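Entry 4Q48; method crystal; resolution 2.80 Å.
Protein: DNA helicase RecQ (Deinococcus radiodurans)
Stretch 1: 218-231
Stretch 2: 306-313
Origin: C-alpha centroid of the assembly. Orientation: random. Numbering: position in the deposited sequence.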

ATOM      1  N   LEU A 218     -14.046  -1.213 -19.275  1.00 39.63           N
ATOM      2  CA  LEU A 218     -15.463  -1.163 -18.903  1.00 40.69           C
ATOM      3  C   LEU A 218     -16.117  -2.537 -18.957  1.00 33.09           C
ATOM      4  O   LEU A 218     -15.952  -3.247 -19.919  1.00 34.58           O
ATOM      5  CB  LEU A 218     -16.200  -0.187 -19.837  1.00 38.26           C
ATOM      6  CG  LEU A 218     -17.732  -0.182 -19.754  1.00 39.75           C
ATOM      7  CD1 LEU A 218     -18.184   0.044 -18.344  1.00 32.56           C
ATOM      8  CD2 LEU A 218     -18.368   0.843 -20.699  1.00 36.50           C
ATOM      9  N   LYS A 219     -16.861  -2.896 -17.911  1.00 36.80           N
ATOM     10  CA  LYS A 219     -17.569  -4.186 -17.848  1.00 36.29           C
ATOM     11  C   LYS A 219     -18.656  -4.283 -18.901  1.00 37.80           C
ATOM     12  O   LYS A 219     -19.479  -3.385 -19.017  1.00 50.21           O
ATOM     13  CB  LYS A 219     -18.166  -4.390 -16.457  1.00 36.07           C
ATOM     14  CG  LYS A 219     -18.887  -5.704 -16.264  1.00 35.61           C
ATOM     15  CD  LYS A 219     -18.415  -6.406 -15.008  1.00 29.23           C
ATOM     16  CE  LYS A 219     -18.986  -5.827 -13.789  1.00 32.90           C
ATOM     17  NZ  LYS A 219     -18.384  -6.465 -12.587  1.00 39.97           N
ATOM     18  N   ASP A 220     -18.704  -5.379 -19.639  1.00 44.41           N
ATOM     19  CA  ASP A 220     -19.762  -5.561 -20.656  1.00 51.83           C
ATOM     20  C   ASP A 220     -19.938  -7.037 -21.078  1.00 43.28           C
ATOM     21  O   ASP A 220     -19.344  -7.472 -22.062  1.00 42.62           O
ATOM     22  CB  ASP A 220     -19.461  -4.714 -21.903  1.00 46.72           C
ATOM     23  CG  ASP A 220     -20.560  -4.820 -22.936  1.00 55.82           C
ATOM     24  OD1 ASP A 220     -21.645  -5.349 -22.578  1.00 58.92           O
ATOM     25  OD2 ASP A 220     -20.332  -4.422 -24.106  1.00 50.93           O
ATOM     26  N   SER A 221     -20.823  -7.755 -20.392  1.00 38.19           N
ATOM     27  CA  SER A 221     -20.824  -9.219 -20.417  1.00 46.36           C
ATOM     28  C   SER A 221     -19.470  -9.678 -19.905  1.00 44.69           C
ATOM     29  O   SER A 221     -18.640 -10.147 -20.673  1.00 43.55           O
ATOM     30  CB  SER A 221     -21.119  -9.812 -21.819  1.00 54.21           C
ATOM     31  OG  SER A 221     -22.448  -9.555 -22.284  1.00 55.82           O
ATOM     32  N   PRO A 222     -19.233  -9.516 -18.607  1.00 44.05           N
ATOM     33  CA  PRO A 222     -17.882  -9.761 -18.090  1.00 49.42           C
ATOM     34  C   PRO A 222     -17.396 -11.210 -18.333  1.00 44.97           C
ATOM     35  O   PRO A 222     -16.242 -11.379 -18.717  1.00 41.31           O
ATOM     36  CB  PRO A 222     -18.014  -9.465 -16.587  1.00 39.86           C
ATOM     37  CG  PRO A 222     -19.447  -9.634 -16.287  1.00 41.90           C
ATOM     38  CD  PRO A 222     -20.197  -9.224 -17.544  1.00 39.52           C
ATOM     39  N   LYS A 223     -18.267 -12.212 -18.170  1.00 46.39           N
ATOM     40  CA  LYS A 223     -17.912 -13.605 -18.477  1.00 44.81           C
ATOM     41  C   LYS A 223     -17.601 -13.781 -19.979  1.00 48.26           C
ATOM     42  O   LYS A 223     -16.707 -14.541 -20.356  1.00 46.96           O
ATOM     43  CB  LYS A 223     -19.024 -14.568 -18.029  1.00 40.94           C
ATOM     44  CG  LYS A 223     -18.922 -14.960 -16.555  1.00 46.61           C
ATOM     45  CD  LYS A 223     -20.079 -15.836 -16.041  1.00 51.43           C
ATOM     46  CE  LYS A 223     -21.464 -15.303 -16.418  1.00 59.47           C
ATOM     47  NZ  LYS A 223     -22.602 -16.005 -15.713  1.00 58.18           N
ATOM     48  N   THR A 224     -18.289 -13.044 -20.845  1.00 46.54           N
ATOM     49  CA  THR A 224     -17.935 -13.092 -22.270  1.00 47.43           C
ATOM     50  C   THR A 224     -16.576 -12.439 -22.535  1.00 45.46           C
ATOM     51  O   THR A 224     -15.753 -12.959 -23.305  1.00 44.26           O
ATOM     52  CB  THR A 224     -19.023 -12.421 -23.136  1.00 43.63           C
ATOM     53  OG1 THR A 224     -20.185 -13.253 -23.127  1.00 39.49           O
ATOM     54  CG2 THR A 224     -18.539 -12.210 -24.570  1.00 32.24           C
ATOM     55  N   GLN A 225     -16.351 -11.291 -21.898  1.00 44.30           N
ATOM     56  CA  GLN A 225     -15.124 -10.537 -22.096  1.00 38.98           C
ATOM     57  C   GLN A 225     -13.926 -11.353 -21.643  1.00 41.79           C
ATOM     58  O   GLN A 225     -12.881 -11.364 -22.309  1.00 38.20           O
ATOM     59  CB  GLN A 225     -15.187  -9.218 -21.347  1.00 38.35           C
ATOM     60  CG  GLN A 225     -15.806  -8.097 -22.171  1.00 43.23           C
ATOM     61  CD  GLN A 225     -16.182  -6.878 -21.329  1.00 41.11           C
ATOM     62  OE1 GLN A 225     -16.690  -7.012 -20.203  1.00 39.23           O
ATOM     63  NE2 GLN A 225     -15.969  -5.694 -21.883  1.00 30.85           N
ATOM     64  N   LEU A 226     -14.105 -12.040 -20.513  1.00 38.15           N
ATOM     65  CA  LEU A 226     -13.038 -12.771 -19.873  1.00 34.12           C
ATOM     66  C   LEU A 226     -12.574 -13.923 -20.724  1.00 40.98           C
ATOM     67  O   LEU A 226     -11.372 -14.115 -20.935  1.00 44.81           O
ATOM     68  CB  LEU A 226     -13.485 -13.290 -18.512  1.00 33.18           C
ATOM     69  CG  LEU A 226     -12.445 -14.208 -17.868  1.00 43.02           C
ATOM     70  CD1 LEU A 226     -11.236 -13.400 -17.482  1.00 37.44           C
ATOM     71  CD2 LEU A 226     -12.971 -14.972 -16.638  1.00 43.76           C
ATOM     72  N   LEU A 227     -13.535 -14.693 -21.207  1.00 41.85           N
ATOM     73  CA  LEU A 227     -13.256 -15.867 -22.002  1.00 38.36           C
ATOM     74  C   LEU A 227     -12.543 -15.429 -23.256  1.00 39.37           C
ATOM     75  O   LEU A 227     -11.557 -16.040 -23.684  1.00 37.62           O
ATOM     76  CB  LEU A 227     -14.541 -16.634 -22.312  1.00 45.47           C
ATOM     77  CG  LEU A 227     -14.369 -17.908 -23.123  1.00 45.73           C
ATOM     78  CD1 LEU A 227     -13.371 -18.798 -22.413  1.00 44.69           C
ATOM     79  CD2 LEU A 227     -15.702 -18.607 -23.178  1.00 51.73           C
ATOM     80  N   HIS A 228     -13.027 -14.357 -23.860  1.00 39.81           N
ATOM     81  CA  HIS A 228     -12.334 -13.904 -25.043  1.00 39.27           C
ATOM     82  C   HIS A 228     -10.864 -13.578 -24.669  1.00 44.08           C
ATOM     83  O   HIS A 228      -9.943 -13.950 -25.391  1.00 44.69           O
ATOM     84  CB  HIS A 228     -12.998 -12.689 -25.648  1.00 29.90           C
ATOM     85  CG  HIS A 228     -12.304 -12.215 -26.875  1.00 40.86           C
ATOM     86  ND1 HIS A 228     -11.560 -11.058 -26.913  1.00 48.33           N
ATOM     87  CD2 HIS A 228     -12.210 -12.763 -28.110  1.00 54.87           C
ATOM     88  CE1 HIS A 228     -11.044 -10.907 -28.119  1.00 55.48           C
ATOM     89  NE2 HIS A 228     -11.425 -11.927 -28.867  1.00 57.25           N
ATOM     90  N   PHE A 229     -10.657 -12.935 -23.516  1.00 37.89           N
ATOM     91  CA  PHE A 229      -9.322 -12.606 -23.035  1.00 38.58           C
ATOM     92  C   PHE A 229      -8.487 -13.868 -22.855  1.00 41.09           C
ATOM     93  O   PHE A 229      -7.380 -13.979 -23.374  1.00 39.12           O
ATOM     94  CB  PHE A 229      -9.422 -11.815 -21.706  1.00 39.56           C
ATOM     95  CG  PHE A 229      -8.103 -11.617 -20.987  1.00 30.37           C
ATOM     96  CD1 PHE A 229      -7.074 -10.909 -21.576  1.00 26.36           C
ATOM     97  CD2 PHE A 229      -7.915 -12.131 -19.707  1.00 29.47           C
ATOM     98  CE1 PHE A 229      -5.875 -10.725 -20.920  1.00 29.82           C
ATOM     99  CE2 PHE A 229      -6.704 -11.951 -19.032  1.00 30.41           C
ATOM    100  CZ  PHE A 229      -5.689 -11.241 -19.628  1.00 29.75           C
ATOM    101  N   ILE A 230      -9.046 -14.838 -22.150  1.00 40.28           N
ATOM    102  CA  ILE A 230      -8.316 -16.047 -21.856  1.00 40.97           C
ATOM    103  C   ILE A 230      -7.940 -16.836 -23.104  1.00 42.45           C
ATOM    104  O   ILE A 230      -6.846 -17.358 -23.189  1.00 46.03           O
ATOM    105  CB  ILE A 230      -9.111 -16.922 -20.901  1.00 45.31           C
ATOM    106  CG1 ILE A 230      -9.248 -16.187 -19.563  1.00 39.20           C
ATOM    107  CG2 ILE A 230      -8.434 -18.282 -20.736  1.00 44.00           C
ATOM    108  CD1 ILE A 230      -9.964 -16.961 -18.521  1.00 41.59           C
ATOM    109  N   ARG A 231      -8.826 -16.911 -24.084  1.00 45.06           N
ATOM    110  CA  ARG A 231      -8.524 -17.693 -25.283  1.00 43.72           C
ATOM    111  C   ARG A 231      -7.623 -16.930 -26.229  1.00 44.42           C
ATOM    112  O   ARG A 231      -6.716 -17.491 -26.836  1.00 43.81           O
ATOM    113  CB  ARG A 231      -9.799 -18.101 -26.011  1.00 47.38           C
ATOM    114  CG  ARG A 231     -10.415 -19.371 -25.443  1.00 57.23           C
ATOM    115  CD  ARG A 231     -11.756 -19.697 -26.079  1.00 56.59           C
ATOM    116  NE  ARG A 231     -12.371 -20.844 -25.423  1.00 59.06           N
ATOM    117  CZ  ARG A 231     -13.640 -21.198 -25.588  1.00 68.43           C
ATOM    118  NH1 ARG A 231     -14.437 -20.480 -26.385  1.00 63.64           N
ATOM    119  NH2 ARG A 231     -14.117 -22.257 -24.937  1.00 67.04           N
ATOM    120  N   ARG A 306       0.143 -16.514 -15.246  1.00 35.28           N
ATOM    121  CA  ARG A 306       0.180 -15.719 -16.460  1.00 35.99           C
ATOM    122  C   ARG A 306      -0.814 -14.557 -16.494  1.00 37.16           C
ATOM    123  O   ARG A 306      -0.609 -13.600 -17.235  1.00 36.78           O
ATOM    124  CB  ARG A 306      -0.058 -16.637 -17.659  1.00 39.41           C
ATOM    125  CG  ARG A 306       1.217 -17.175 -18.210  1.00 36.48           C
ATOM    126  CD  ARG A 306       2.205 -16.058 -18.369  1.00 37.55           C
ATOM    127  NE  ARG A 306       3.547 -16.542 -18.154  1.00 41.99           N
ATOM    128  CZ  ARG A 306       4.255 -16.323 -17.057  1.00 40.74           C
ATOM    129  NH1 ARG A 306       3.801 -15.539 -16.114  1.00 40.60           N
ATOM    130  NH2 ARG A 306       5.462 -16.831 -16.943  1.00 51.52           N
ATOM    131  N   PHE A 307      -1.893 -14.638 -15.721  1.00 34.67           N
ATOM    132  CA  PHE A 307      -2.792 -13.501 -15.602  1.00 32.18           C
ATOM    133  C   PHE A 307      -3.552 -13.440 -14.276  1.00 41.01           C
ATOM    134  O   PHE A 307      -3.765 -14.465 -13.598  1.00 38.18           O
ATOM    135  CB  PHE A 307      -3.788 -13.486 -16.759  1.00 35.03           C
ATOM    136  CG  PHE A 307      -4.840 -14.585 -16.714  1.00 37.06           C
ATOM    137  CD1 PHE A 307      -4.639 -15.792 -17.370  1.00 38.32           C
ATOM    138  CD2 PHE A 307      -6.061 -14.371 -16.097  1.00 36.40           C
ATOM    139  CE1 PHE A 307      -5.609 -16.765 -17.373  1.00 38.25           C
ATOM    140  CE2 PHE A 307      -7.044 -15.356 -16.100  1.00 39.22           C
ATOM    141  CZ  PHE A 307      -6.810 -16.552 -16.740  1.00 40.05           C
ATOM    142  N   VAL A 308      -3.931 -12.219 -13.902  1.00 36.04           N
ATOM    143  CA  VAL A 308      -4.906 -12.024 -12.848  1.00 33.61           C
ATOM    144  C   VAL A 308      -6.048 -11.178 -13.371  1.00 33.28           C
ATOM    145  O   VAL A 308      -5.854 -10.034 -13.798  1.00 34.06           O
ATOM    146  CB  VAL A 308      -4.307 -11.386 -11.605  1.00 32.63           C
ATOM    147  CG1 VAL A 308      -5.409 -10.880 -10.721  1.00 34.15           C
ATOM    148  CG2 VAL A 308      -3.515 -12.422 -10.849  1.00 34.74           C
ATOM    149  N   ALA A 309      -7.244 -11.754 -13.303  1.00 34.44           N
ATOM    150  CA  ALA A 309      -8.459 -11.117 -13.767  1.00 33.67           C
ATOM    151  C   ALA A 309      -9.312 -10.622 -12.614  1.00 37.30           C
ATOM    152  O   ALA A 309      -9.603 -11.375 -11.686  1.00 39.07           O
ATOM    153  CB  ALA A 309      -9.262 -12.086 -14.623  1.00 32.70           C
ATOM    154  N   HIS A 310      -9.766  -9.371 -12.700  1.00 38.20           N
ATOM    155  CA  HIS A 310     -10.722  -8.867 -11.724  1.00 36.49           C
ATOM    156  C   HIS A 310     -12.073  -8.650 -12.394  1.00 42.05           C
ATOM    157  O   HIS A 310     -12.193  -7.848 -13.322  1.00 40.41           O
ATOM    158  CB  HIS A 310     -10.207  -7.581 -11.081  1.00 33.48           C
ATOM    159  CG  HIS A 310      -9.234  -7.815  -9.964  1.00 34.06           C
ATOM    160  ND1 HIS A 310      -7.865  -7.814 -10.151  1.00 32.87           N
ATOM    161  CD2 HIS A 310      -9.435  -8.069  -8.648  1.00 29.87           C
ATOM    162  CE1 HIS A 310      -7.271  -8.048  -8.993  1.00 33.12           C
ATOM    163  NE2 HIS A 310      -8.201  -8.201  -8.066  1.00 31.23           N
ATOM    164  N   LEU A 311     -13.093  -9.366 -11.923  1.00 42.08           N
ATOM    165  CA  LEU A 311     -14.403  -9.290 -12.550  1.00 40.33           C
ATOM    166  C   LEU A 311     -15.305  -8.406 -11.700  1.00 47.41           C
ATOM    167  O   LEU A 311     -16.474  -8.161 -12.030  1.00 48.33           O
ATOM    168  CB  LEU A 311     -14.987 -10.691 -12.698  1.00 36.92           C
ATOM    169  CG  LEU A 311     -14.488 -11.421 -13.943  1.00 39.68           C
ATOM    170  CD1 LEU A 311     -14.972 -12.865 -13.963  1.00 43.63           C
ATOM    171  CD2 LEU A 311     -14.890 -10.705 -15.204  1.00 39.64           C
ATOM    172  N   ASP A 312     -14.733  -7.919 -10.604  1.00 41.45           N
ATOM    173  CA  ASP A 312     -15.374  -6.940  -9.741  1.00 47.12           C
ATOM    174  C   ASP A 312     -14.289  -6.035  -9.180  1.00 48.10           C
ATOM    175  O   ASP A 312     -13.096  -6.361  -9.243  1.00 41.33           O
ATOM    176  CB  ASP A 312     -16.152  -7.584  -8.574  1.00 48.58           C
ATOM    177  CG  ASP A 312     -17.252  -8.516  -9.025  1.00 51.91           C
ATOM    178  OD1 ASP A 312     -18.177  -8.066  -9.739  1.00 52.57           O
ATOM    179  OD2 ASP A 312     -17.204  -9.701  -8.625  1.00 59.99           O
ATOM    180  N   LEU A 313     -14.701  -4.891  -8.646  1.00 43.69           N
ATOM    181  CA  LEU A 313     -13.763  -3.993  -8.004  1.00 38.64           C
ATOM    182  C   LEU A 313     -13.187  -4.633  -6.761  1.00 43.05           C
ATOM    183  O   LEU A 313     -13.923  -5.209  -5.952  1.00 44.54           O
ATOM    184  CB  LEU A 313     -14.435  -2.683  -7.654  1.00 43.23           C
ATOM    185  CG  LEU A 313     -14.558  -1.692  -8.795  1.00 43.21           C
ATOM    186  CD1 LEU A 313     -15.243  -0.435  -8.263  1.00 43.23           C
ATOM    187  CD2 LEU A 313     -13.184  -1.391  -9.366  1.00 35.35           C
TER

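Helix 222-231 packs against strand 306-310 with the two segments running almost antiparallel: their N-to-C directions differ by 170°, and the axes come within 10.5 Å. The gap narrows toward the start of the helix. The CA atoms of Ile230 and Phe307 are 8.7 Å apart, those of Leu226 and Ala309 7.8 Å, and those of Pro222 and Leu311 6.6 Å. Along the strand, side chains alternate: Phe307 and Ala309 point toward the helix, whereas Val308 and His310 point away.

The residues that meet are mostly apolar, and the contact buries 410 Å², both sides summed; Leu226, Phe229, Ile230, Phe307, Ala309 and Leu311 are buried. At the wide end, the gap is filled by aromatic rings. Phe229 directs its edge toward the face of Phe307, with planes at 83° and centroids 5.6 Å apart, an arrangement that sets the positive rim of one ring against the electron-rich face of the other. The CA-to-CB bond of Ile230 points sideways, but its side chain, with chi2 t, brings CD1 to 3.6 Å from CZ of Phe307. In the middle, the small Ala309 lets Leu226 come close: Leu226 CD1 lies 3.7 Å from Ala309 CB, while CD2 of Leu226 lies 3.9 Å from CD1 of Leu311. Leu311, the residue most covered here, also places CD2 3.6 Å from CB of Pro222, whose compact ring suits the narrow end of the gap; in the first turn its lack of an amide hydrogen costs no helical bond.

Beyond this apolar row, Lys219 supplies the polar link. Its long chain carries NZ to the backbone O of Leu311, forming a 2.6 Å hydrogen bond, and NZ also makes a salt bridge with OD1 of Asp312 at 3.3 Å. The two acceptors, Leu311 O and Asp312 OD1, are only 2.9 Å apart, so the lysine's positive charge offsets their mutual repulsion.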